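Local coordinates for D-2-hydroxyacid dehydrogensase protein (Ketogulonicigenium vulgare, PDB 4LSW) that probably catalyses the NAD(P)-dependent interconversion of D-2-hydroxyacids and 2-oxoacids, at residues E5-G10 and H27-A32; D44-I49 and P66-I71. One frame throughout, in Å; residues are numbered along the deposited sequence.

Contact 1 of 2, residues E5-G10 and H27-A32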
ATOM      1  N   GLU A   5       6.577 -29.823  -1.536  1.00 14.88           N
ATOM      2  CA  GLU A   5       5.244 -29.620  -1.010  1.00 15.07           C
ATOM      3  C   GLU A   5       5.165 -28.310  -0.261  1.00 12.41           C
ATOM      4  O   GLU A   5       5.992 -28.008   0.609  1.00 14.13           O
ATOM      5  CB  GLU A   5       4.801 -30.807  -0.161  1.00 18.73           C
ATOM      6  CG  GLU A   5       4.911 -32.107  -0.938  1.00 21.37           C
ATOM      7  CD  GLU A   5       4.058 -33.213  -0.378  1.00 22.57           C
ATOM      8  OE1 GLU A   5       2.939 -32.932   0.100  1.00 23.31           O
ATOM      9  OE2 GLU A   5       4.517 -34.368  -0.425  1.00 25.96           O
ATOM     10  N   ILE A   6       4.181 -27.510  -0.654  1.00 11.52           N
ATOM     11  CA  ILE A   6       3.991 -26.193  -0.069  1.00 10.65           C
ATOM     12  C   ILE A   6       2.548 -26.001   0.396  1.00  9.56           C
ATOM     13  O   ILE A   6       1.626 -26.664  -0.086  1.00  9.58           O
ATOM     14  CB  ILE A   6       4.406 -25.074  -1.045  1.00 10.25           C
ATOM     15  CG1 ILE A   6       3.403 -24.924  -2.182  1.00 12.55           C
ATOM     16  CG2 ILE A   6       5.796 -25.335  -1.614  1.00 13.11           C
ATOM     17  CD1 ILE A   6       3.762 -23.783  -3.104  1.00 17.13           C
ATOM     18  N   LEU A   7       2.366 -25.115   1.365  1.00  8.72           N
ATOM     19  CA  LEU A   7       1.046 -24.825   1.901  1.00  8.55           C
ATOM     20  C   LEU A   7       0.665 -23.402   1.508  1.00  8.17           C
ATOM     21  O   LEU A   7       1.380 -22.449   1.830  1.00 10.72           O
ATOM     22  CB  LEU A   7       1.055 -24.986   3.425  1.00 10.28           C
ATOM     23  CG  LEU A   7      -0.274 -24.908   4.195  1.00  8.81           C
ATOM     24  CD1 LEU A   7      -1.181 -26.082   3.874  1.00 11.91           C
ATOM     25  CD2 LEU A   7       0.009 -24.870   5.688  1.00 10.73           C
ATOM     26  N   GLN A   8      -0.443 -23.265   0.788  1.00  9.67           N
ATOM     27  CA  GLN A   8      -0.889 -21.957   0.303  1.00  9.40           C
ATOM     28  C   GLN A   8      -2.076 -21.485   1.142  1.00 10.53           C
ATOM     29  O   GLN A   8      -3.071 -22.195   1.276  1.00 10.47           O
ATOM     30  CB  GLN A   8      -1.276 -22.050  -1.172  1.00 10.41           C
ATOM     31  CG  GLN A   8      -1.677 -20.715  -1.794  1.00 10.67           C
ATOM     32  CD  GLN A   8      -1.976 -20.837  -3.268  1.00 13.08           C
ATOM     33  OE1 GLN A   8      -1.368 -21.647  -3.969  1.00 15.14           O
ATOM     34  NE2 GLN A   8      -2.927 -20.043  -3.750  1.00 11.51           N
ATOM     35  N   LEU A   9      -1.969 -20.289   1.718  1.00  9.91           N
ATOM     36  CA  LEU A   9      -2.956 -19.858   2.711  1.00 11.60           C
ATOM     37  C   LEU A   9      -4.147 -19.081   2.145  1.00 12.40           C
ATOM     38  O   LEU A   9      -5.202 -19.038   2.775  1.00 12.51           O
ATOM     39  CB  LEU A   9      -2.282 -19.057   3.823  1.00  9.21           C
ATOM     40  CG  LEU A   9      -1.113 -19.714   4.550  1.00 12.71           C
ATOM     41  CD1 LEU A   9      -0.745 -18.878   5.765  1.00 13.90           C
ATOM     42  CD2 LEU A   9      -1.441 -21.148   4.952  1.00 12.86           C
ATOM     43  N   GLY A  10      -3.974 -18.478   0.973  1.00 10.06           N
ATOM     44  CA  GLY A  10      -5.049 -17.757   0.314  1.00 14.20           C
ATOM     45  C   GLY A  10      -4.906 -17.821  -1.193  1.00 13.57           C
ATOM     46  O   GLY A  10      -3.837 -18.134  -1.704  1.00 11.21           O
ATOM     47  N   HIS A  27      -0.859 -27.530  -1.366  1.00 10.41           N
ATOM     48  CA  HIS A  27      -2.004 -27.786  -0.509  1.00 12.53           C
ATOM     49  C   HIS A  27      -2.687 -26.462  -0.187  1.00 11.59           C
ATOM     50  O   HIS A  27      -2.076 -25.566   0.394  1.00 11.51           O
ATOM     51  CB  HIS A  27      -1.545 -28.505   0.758  1.00 10.99           C
ATOM     52  CG  HIS A  27      -0.807 -29.778   0.476  1.00 12.30           C
ATOM     53  ND1 HIS A  27      -1.443 -30.929   0.072  1.00 15.47           N
ATOM     54  CD2 HIS A  27       0.517 -30.063   0.505  1.00 10.47           C
ATOM     55  CE1 HIS A  27      -0.541 -31.882  -0.119  1.00 12.12           C
ATOM     56  NE2 HIS A  27       0.654 -31.378   0.127  1.00 12.14           N
ATOM     57  N   ARG A  28      -3.953 -26.348  -0.577  1.00 11.69           N
ATOM     58  CA  ARG A  28      -4.710 -25.113  -0.402  1.00 12.22           C
ATOM     59  C   ARG A  28      -5.474 -25.143   0.906  1.00 12.46           C
ATOM     60  O   ARG A  28      -6.561 -25.709   0.976  1.00 12.47           O
ATOM     61  CB  ARG A  28      -5.685 -24.923  -1.561  1.00 12.86           C
ATOM     62  CG  ARG A  28      -5.015 -24.938  -2.918  1.00 12.60           C
ATOM     63  CD  ARG A  28      -6.022 -24.727  -4.024  1.00 15.02           C
ATOM     64  NE  ARG A  28      -5.393 -24.800  -5.338  1.00 16.20           N
ATOM     65  CZ  ARG A  28      -5.980 -24.412  -6.465  1.00 20.62           C
ATOM     66  NH1 ARG A  28      -7.211 -23.916  -6.441  1.00 21.55           N
ATOM     67  NH2 ARG A  28      -5.332 -24.515  -7.618  1.00 15.99           N
ATOM     68  N   LEU A  29      -4.913 -24.527   1.939  1.00 10.91           N
ATOM     69  CA  LEU A  29      -5.539 -24.548   3.250  1.00 11.12           C
ATOM     70  C   LEU A  29      -6.880 -23.804   3.207  1.00 15.61           C
ATOM     71  O   LEU A  29      -7.814 -24.131   3.948  1.00 15.99           O
ATOM     72  CB  LEU A  29      -4.598 -23.948   4.303  1.00 11.66           C
ATOM     73  CG  LEU A  29      -5.008 -24.169   5.758  1.00 12.64           C
ATOM     74  CD1 LEU A  29      -5.160 -25.647   6.034  1.00 15.16           C
ATOM     75  CD2 LEU A  29      -3.985 -23.543   6.704  1.00 16.21           C
ATOM     76  N   PHE A  30      -6.978 -22.838   2.301  1.00 11.87           N
ATOM     77  CA  PHE A  30      -8.172 -22.000   2.178  1.00 17.58           C
ATOM     78  C   PHE A  30      -9.321 -22.699   1.449  1.00 17.06           C
ATOM     79  O   PHE A  30     -10.395 -22.116   1.269  1.00 19.86           O
ATOM     80  CB  PHE A  30      -7.822 -20.693   1.466  1.00 15.38           C
ATOM     81  CG  PHE A  30      -7.315 -20.882   0.059  1.00 14.63           C
ATOM     82  CD1 PHE A  30      -5.965 -21.112  -0.186  1.00 12.09           C
ATOM     83  CD2 PHE A  30      -8.185 -20.807  -1.020  1.00 20.58           C
ATOM     84  CE1 PHE A  30      -5.500 -21.276  -1.485  1.00 15.18           C
ATOM     85  CE2 PHE A  30      -7.727 -20.976  -2.316  1.00 20.26           C
ATOM     86  CZ  PHE A  30      -6.385 -21.207  -2.550  1.00 16.38           C
ATOM     87  N   GLU A  31      -9.094 -23.936   1.021  1.00 17.38           N
ATOM     88  CA  GLU A  31     -10.139 -24.726   0.378  1.00 20.77           C
ATOM     89  C   GLU A  31     -10.501 -25.941   1.216  1.00 22.31           C
ATOM     90  O   GLU A  31     -11.321 -26.761   0.808  1.00 23.98           O
ATOM     91  CB  GLU A  31      -9.696 -25.195  -1.008  1.00 20.76           C
ATOM     92  CG  GLU A  31      -9.887 -24.179  -2.107  1.00 23.54           C
ATOM     93  CD  GLU A  31      -9.467 -24.701  -3.473  1.00 23.86           C
ATOM     94  OE1 GLU A  31      -9.265 -25.925  -3.620  1.00 25.91           O
ATOM     95  OE2 GLU A  31      -9.343 -23.877  -4.395  1.00 26.85           O
ATOM     96  N   ALA A  32      -9.878 -26.063   2.383  1.00 17.84           N
ATOM     97  CA  ALA A  32     -10.082 -27.227   3.235  1.00 19.66           C
ATOM     98  C   ALA A  32     -11.373 -27.118   4.040  1.00 19.05           C
ATOM     99  O   ALA A  32     -11.641 -26.088   4.653  1.00 19.83           O
ATOM    100  CB  ALA A  32      -8.894 -27.410   4.167  1.00 22.01           C
TER
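H27 NE2 donates to E5 OE1 at 2.8 Å, a nearly straight bond (171°) that lies in the imidazole plane and fixes the rotation of the ring. Two backbone bonds follow in parallel register: H27 N gives its hydrogen to I6 O, and Q8 N meets H27 O at 2.8 Å. Beyond the paired residues Q8 O accepts from L29 N at 3.0 Å, while the same oxygen lies at the ring edge of F30, 3.4 Å from CD1. G10 C sits over one face of that ring, offset toward the rim. F30 CG stands between the backbone N and the carbonyl carbon (chi1 62°), and the ring beyond it lies against Q8 O and G10. Q8 NE2 passes 3.6 Å from F30 CE1, bonding to G10 O and also to Q17 OE1. On the other side of the sheet from Q8, L7 CD1 packs on L29 CB, and L9 CD2 lies 3.9 Å from L29 CD2, with helix 35-42 covering L7 and L29. Strands 5-8 and 25-28, joined through helix 14-23, form a beta-alpha-beta unit at the edge of the sheet of the flavodoxin-like domain that, in this family, probably serves substrate binding.

Contact 2 of 2, residues D44-I49 and P66-I71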
ATOM      1  N   ASP A  44       3.596 -32.314   8.223  1.00 13.44           N
ATOM      2  CA  ASP A  44       4.966 -32.816   8.239  1.00 12.89           C
ATOM      3  C   ASP A  44       5.677 -32.639   6.908  1.00 12.76           C
ATOM      4  O   ASP A  44       6.907 -32.593   6.854  1.00 16.99           O
ATOM      5  CB  ASP A  44       4.984 -34.305   8.586  1.00 14.51           C
ATOM      6  CG  ASP A  44       4.792 -34.563  10.054  1.00 19.56           C
ATOM      7  OD1 ASP A  44       4.918 -33.609  10.854  1.00 19.26           O
ATOM      8  OD2 ASP A  44       4.524 -35.734  10.407  1.00 18.53           O
ATOM      9  N   ARG A  45       4.898 -32.576   5.834  1.00 10.26           N
ATOM     10  CA  ARG A  45       5.466 -32.486   4.495  1.00 13.35           C
ATOM     11  C   ARG A  45       5.822 -31.072   4.057  1.00 12.70           C
ATOM     12  O   ARG A  45       6.604 -30.893   3.122  1.00 14.71           O
ATOM     13  CB  ARG A  45       4.504 -33.074   3.473  1.00 13.50           C
ATOM     14  CG  ARG A  45       4.105 -34.504   3.772  1.00 15.96           C
ATOM     15  CD  ARG A  45       3.612 -35.163   2.512  1.00 22.98           C
ATOM     16  NE  ARG A  45       3.153 -36.538   2.702  1.00 18.93           N
ATOM     17  CZ  ARG A  45       3.926 -37.617   2.583  1.00 16.48           C
ATOM     18  NH1 ARG A  45       5.219 -37.493   2.309  1.00 16.39           N
ATOM     19  NH2 ARG A  45       3.400 -38.826   2.749  1.00 11.93           N
ATOM     20  N   ILE A  46       5.245 -30.081   4.722  1.00 10.50           N
ATOM     21  CA  ILE A  46       5.344 -28.703   4.251  1.00 11.10           C
ATOM     22  C   ILE A  46       6.743 -28.115   4.416  1.00 10.52           C
ATOM     23  O   ILE A  46       7.256 -27.989   5.526  1.00 12.25           O
ATOM     24  CB  ILE A  46       4.311 -27.795   4.954  1.00  8.50           C
ATOM     25  CG1 ILE A  46       2.891 -28.321   4.732  1.00  9.55           C
ATOM     26  CG2 ILE A  46       4.436 -26.359   4.450  1.00 11.24           C
ATOM     27  CD1 ILE A  46       2.557 -28.650   3.277  1.00 11.07           C
ATOM     28  N   ARG A  47       7.348 -27.741   3.292  1.00 10.34           N
ATOM     29  CA  ARG A  47       8.675 -27.144   3.313  1.00 10.33           C
ATOM     30  C   ARG A  47       8.600 -25.634   3.104  1.00  9.31           C
ATOM     31  O   ARG A  47       9.508 -24.913   3.485  1.00 10.53           O
ATOM     32  CB  ARG A  47       9.578 -27.807   2.275  1.00 15.80           C
ATOM     33  CG  ARG A  47       9.930 -29.253   2.621  1.00 17.22           C
ATOM     34  CD  ARG A  47      10.679 -29.926   1.490  1.00 21.27           C
ATOM     35  NE  ARG A  47      11.932 -29.238   1.199  1.00 20.40           N
ATOM     36  CZ  ARG A  47      12.615 -29.370   0.067  1.00 21.33           C
ATOM     37  NH1 ARG A  47      12.168 -30.167  -0.889  1.00 23.45           N
ATOM     38  NH2 ARG A  47      13.742 -28.695  -0.107  1.00 25.36           N
ATOM     39  N   ALA A  48       7.514 -25.158   2.499  1.00 10.03           N
ATOM     40  CA  ALA A  48       7.323 -23.715   2.362  1.00  9.24           C
ATOM     41  C   ALA A  48       5.850 -23.337   2.458  1.00  8.46           C
ATOM     42  O   ALA A  48       4.979 -24.106   2.054  1.00  9.09           O
ATOM     43  CB  ALA A  48       7.914 -23.200   1.050  1.00 10.47           C
ATOM     44  N   ILE A  49       5.594 -22.149   2.997  1.00  9.15           N
ATOM     45  CA  ILE A  49       4.257 -21.572   3.007  1.00  8.59           C
ATOM     46  C   ILE A  49       4.244 -20.428   2.007  1.00  8.79           C
ATOM     47  O   ILE A  49       5.205 -19.652   1.919  1.00 10.76           O
ATOM     48  CB  ILE A  49       3.870 -21.070   4.402  1.00  8.52           C
ATOM     49  CG1 ILE A  49       3.631 -22.258   5.339  1.00 10.52           C
ATOM     50  CG2 ILE A  49       2.613 -20.206   4.329  1.00 10.05           C
ATOM     51  CD1 ILE A  49       3.474 -21.860   6.786  1.00  9.48           C
ATOM     52  N   PRO A  66       6.507 -28.756  11.073  1.00 13.71           N
ATOM     53  CA  PRO A  66       7.790 -28.874  11.776  1.00 15.22           C
ATOM     54  C   PRO A  66       9.010 -28.874  10.863  1.00 15.99           C
ATOM     55  O   PRO A  66      10.123 -28.654  11.348  1.00 15.92           O
ATOM     56  CB  PRO A  66       7.670 -30.227  12.497  1.00 18.01           C
ATOM     57  CG  PRO A  66       6.650 -30.989  11.709  1.00 14.98           C
ATOM     58  CD  PRO A  66       5.669 -29.959  11.240  1.00 16.58           C
ATOM     59  N   ASN A  67       8.808 -29.116   9.572  1.00 12.47           N
ATOM     60  CA  ASN A  67       9.900 -29.147   8.620  1.00 12.86           C
ATOM     61  C   ASN A  67       9.883 -27.939   7.688  1.00 13.15           C
ATOM     62  O   ASN A  67      10.556 -27.922   6.664  1.00 13.08           O
ATOM     63  CB  ASN A  67       9.862 -30.458   7.839  1.00 16.86           C
ATOM     64  CG  ASN A  67      10.006 -31.668   8.745  1.00 16.22           C
ATOM     65  OD1 ASN A  67      10.947 -31.755   9.531  1.00 19.30           O
ATOM     66  ND2 ASN A  67       9.051 -32.590   8.664  1.00 15.39           N
ATOM     67  N   LEU A  68       9.124 -26.918   8.084  1.00 12.15           N
ATOM     68  CA  LEU A  68       9.071 -25.648   7.350  1.00 12.11           C
ATOM     69  C   LEU A  68      10.446 -24.987   7.179  1.00 11.17           C
ATOM     70  O   LEU A  68      11.231 -24.900   8.129  1.00 13.16           O
ATOM     71  CB  LEU A  68       8.130 -24.684   8.074  1.00 10.40           C
ATOM     72  CG  LEU A  68       7.798 -23.368   7.365  1.00  9.75           C
ATOM     73  CD1 LEU A  68       7.087 -23.610   6.040  1.00 10.60           C
ATOM     74  CD2 LEU A  68       6.947 -22.498   8.279  1.00 11.27           C
ATOM     75  N   GLU A  69      10.713 -24.501   5.967  1.00 12.95           N
ATOM     76  CA  GLU A  69      11.995 -23.874   5.644  1.00 12.44           C
ATOM     77  C   GLU A  69      11.846 -22.394   5.307  1.00 12.78           C
ATOM     78  O   GLU A  69      12.742 -21.576   5.577  1.00 12.53           O
ATOM     79  CB  GLU A  69      12.650 -24.589   4.456  1.00 12.66           C
ATOM     80  CG  GLU A  69      12.974 -26.057   4.724  1.00 17.26           C
ATOM     81  CD  GLU A  69      13.365 -26.829   3.471  1.00 19.62           C
ATOM     82  OE1 GLU A  69      13.513 -26.225   2.385  1.00 18.25           O
ATOM     83  OE2 GLU A  69      13.517 -28.066   3.575  1.00 20.26           O
ATOM     84  N   LEU A  70      10.705 -22.051   4.723  1.00 11.23           N
ATOM     85  CA  LEU A  70      10.549 -20.755   4.082  1.00  9.45           C
ATOM     86  C   LEU A  70       9.101 -20.328   4.065  1.00  8.73           C
ATOM     87  O   LEU A  70       8.209 -21.133   3.808  1.00 10.10           O
ATOM     88  CB  LEU A  70      11.062 -20.833   2.637  1.00 10.84           C
ATOM     89  CG  LEU A  70      10.721 -19.654   1.717  1.00 11.12           C
ATOM     90  CD1 LEU A  70      11.397 -18.372   2.167  1.00 12.82           C
ATOM     91  CD2 LEU A  70      11.103 -19.966   0.288  1.00 11.61           C
ATOM     92  N   ILE A  71       8.868 -19.053   4.352  1.00  8.14           N
ATOM     93  CA  ILE A  71       7.553 -18.464   4.150  1.00  8.17           C
ATOM     94  C   ILE A  71       7.727 -17.344   3.141  1.00  9.53           C
ATOM     95  O   ILE A  71       8.480 -16.401   3.382  1.00  9.28           O
ATOM     96  CB  ILE A  71       6.963 -17.896   5.456  1.00  9.17           C
ATOM     97  CG1 ILE A  71       6.819 -19.009   6.497  1.00  9.60           C
ATOM     98  CG2 ILE A  71       5.607 -17.256   5.183  1.00  9.60           C
ATOM     99  CD1 ILE A  71       6.509 -18.515   7.908  1.00 12.07           C
TER
HETATM  100  O   HOH W   1       6.615 -29.183   7.787  1.00 13.09           O
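R47 O takes the amide hydrogen of E69 at 2.8 Å, the donor standing above the carbonyl plane, and a second, weak bond from L70 N at 3.3 Å. Further on, I49 N donates to L70 O at 2.9 Å, and A48 pairs with L70, and I49 with I71, as parallel strand neighbours. The tight part of the contact is here: L68 CG is anti to the backbone N (chi1 -172°), and the branch beyond it carries CD1 to 3.7 Å from A48 CA and 3.8 Å from I49 CG1, the side chains of L68 and I49 crossing at about a right angle. I46 CG2 completes this apolar patch. The exposed side is held by more scattered polar links. N67 ND2 meets D44 O in the carbonyl plane, on a lone pair, D44 OD1 touches P66 CG, and a water bridges I46 O and N67 N, donating to the carbonyl at 2.6 Å. R47 and E69 run alongside each other, pointing the same way, and NE reaches OE2 at 3.1 Å from above the carboxylate plane in a salt bridge. E69 OE1 is also hydrogen-bonded to H304 NE2 of helix 287-306. An alanine in place of R47 would probably leave E69 OE2 without its charged mate and the carboxylate freer to turn. Helix 287-306 packs on A48 and L70 through L301, F305 and H304, helix 59-63 lies against I49 and I71, and strand 5-8 flanks strand 48-52.

How the contacts relate
The two contacts are successive beta-alpha-beta units of one sheet, their centres about 12 Å apart, and contact 1 closes along the chain before contact 2 opens. Strands 5-8 and 48-52 are neighbours, and the seam between them is probably hydrogen-bonded: L7 N lies 2.9 Å from A48 O, and E5 O is 3.0 Å from R47 N. Next to it, R45 CD packs 3.2 Å from E5 OE2. The sheet order runs 25-28, 5-8, 48-52, 70-74, which puts contact 1 at the edge and contact 2 further in. Both belong to a different sheet from the parallel one of the NAD-binding domain, where the cofactor would be expected to bind.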